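Local coordinates for protein NAD dependent epimerase/dehydratase family (uncultured archaeon MedDCM-OCT-S05-C57, PDB 5Y1F) that binds NAD+ in a Rossmann-type domain and, as a monomeric enzyme of the epimerase/dehydratase family, probably oxidises L-threonine at its 3-position, at residues 73-76 with 77-81. Numbering follows the deposited sequence. Where two conformers were deposited one is given.
Sequences TYER and INNEN
Two donors of Asn-78 grip the carbonyl oxygen of Tyr-74 in the last turns of helix 71-80, one of the helices packed on the parallel sheet of the Rossmann fold. The backbone N of Asn-78 makes the ordinary i to i+4 helix bond to Tyr-74 O at 3.1 Å, while its amide ND2 reaches the same oxygen at 2.8 Å from the opposite face of the carbonyl plane. With chi1 at -82°, CG of Asn-78 lies beside its own backbone N and the amide folds back along the helix. The ND2 bond is almost straight, 174° at the hydrogen, and Tyr-74 O lies in the amide plane.

ND2 of Asn-78 also sits over the centre of the Tyr-74 ring, 3.3 Å from CZ of that ring, the ring and amide planes being 55° apart. Asparagine suits this buried site, since its short amide meets both carbonyl and ring face, while the tyrosine ring fills space against Leu-23, Val-86 and Ile-68, the last an NAD+-binding residue. On another side of the helix, Ile-77 CD1 meets the methyl CG2 of Thr-73 at 4.0 Å, leaving the threonine hydroxyl to Asp-70. One turn on from Ile-77, Asn-81 N and ND2 likewise share Ile-77 O, but here ND2, 3.0 Å from Ile-77 O, lies in plane on a lone pair, whereas Asn-78 ND2 stands above the Tyr-74 carbonyl plane.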
# COMPACT_ATOMS: atom_id res chain seq x y z
N THR A 73 15.70 -18.29 5.92
CA THR A 73 16.26 -17.04 6.36
C THR A 73 15.18 -16.17 7.02
O THR A 73 15.38 -15.57 8.04
CB THR A 73 16.87 -16.25 5.21
OG1 THR A 73 17.92 -17.04 4.62
CG2 THR A 73 17.45 -14.92 5.69
N TYR A 74 13.97 -16.19 6.45
CA TYR A 74 12.88 -15.41 7.05
C TYR A 74 12.62 -15.85 8.49
O TYR A 74 12.50 -15.05 9.41
CB TYR A 74 11.63 -15.52 6.16
CG TYR A 74 10.46 -14.72 6.69
CD1 TYR A 74 10.42 -13.34 6.52
CD2 TYR A 74 9.40 -15.33 7.35
CE1 TYR A 74 9.40 -12.58 7.07
CE2 TYR A 74 8.36 -14.58 7.91
CZ TYR A 74 8.41 -13.18 7.78
OH TYR A 74 7.38 -12.43 8.33
N GLU A 75 12.51 -17.17 8.68
CA GLU A 75 12.29 -17.66 10.01
C GLU A 75 13.40 -17.27 10.99
O GLU A 75 13.14 -16.88 12.13
CB GLU A 75 12.15 -19.17 9.98
CG GLU A 75 11.64 -19.67 11.28
CD GLU A 75 11.07 -21.08 11.21
OE1 GLU A 75 10.59 -21.50 10.09
OE2 GLU A 75 11.00 -21.68 12.30
N ARG A 76 14.64 -17.40 10.52
CA ARG A 76 15.77 -17.05 11.32
C ARG A 76 15.70 -15.59 11.77
O ARG A 76 15.92 -15.27 12.94
CB ARG A 76 17.06 -17.35 10.56
CG ARG A 76 18.31 -17.07 11.39
CD ARG A 76 19.63 -17.43 10.73
NE ARG A 76 19.55 -17.72 9.29
CZ ARG A 76 19.97 -16.92 8.31
NH1 ARG A 76 19.84 -17.31 7.05
NH2 ARG A 76 20.48 -15.71 8.57
N ILE A 77 15.36 -14.66 10.87
CA ILE A 77 15.27 -13.27 11.25
C ILE A 77 14.22 -13.09 12.33
O ILE A 77 14.39 -12.34 13.29
CB ILE A 77 14.95 -12.38 10.02
CG1 ILE A 77 16.15 -12.35 9.08
CG2 ILE A 77 14.53 -10.97 10.46
CD1 ILE A 77 15.76 -11.85 7.71
N ASN A 78 13.11 -13.79 12.19
CA ASN A 78 12.03 -13.65 13.14
C ASN A 78 12.41 -14.21 14.51
O ASN A 78 12.22 -13.56 15.53
CB ASN A 78 10.75 -14.32 12.62
CG ASN A 78 10.02 -13.40 11.67
OD1 ASN A 78 9.14 -12.66 12.12
ND2 ASN A 78 10.39 -13.41 10.40
N ASN A 79 13.00 -15.40 14.52
CA ASN A 79 13.50 -16.06 15.75
C ASN A 79 14.47 -15.27 16.49
O ASN A 79 14.35 -15.08 17.70
CB ASN A 79 14.41 -17.23 15.36
CG ASN A 79 13.65 -18.43 15.08
OD1 ASN A 79 12.50 -18.51 15.47
ND2 ASN A 79 14.13 -19.17 14.19
N GLU A 80 15.51 -14.86 15.78
CA GLU A 80 16.67 -14.28 16.43
C GLU A 80 16.30 -12.95 17.02
O GLU A 80 16.71 -12.62 18.13
CB GLU A 80 17.86 -14.16 15.46
CG GLU A 80 18.18 -12.74 15.01
CD GLU A 80 19.67 -12.44 14.97
OE1 GLU A 80 20.30 -12.34 16.05
OE2 GLU A 80 20.21 -12.24 13.86
N ASN A 81 15.43 -12.20 16.32
CA ASN A 81 15.01 -10.88 16.78
C ASN A 81 13.75 -10.88 17.65
O ASN A 81 13.24 -9.83 18.03
CB ASN A 81 14.83 -9.93 15.60
CG ASN A 81 16.14 -9.61 14.92
OD1 ASN A 81 16.93 -8.82 15.45
ND2 ASN A 81 16.42 -10.23 13.79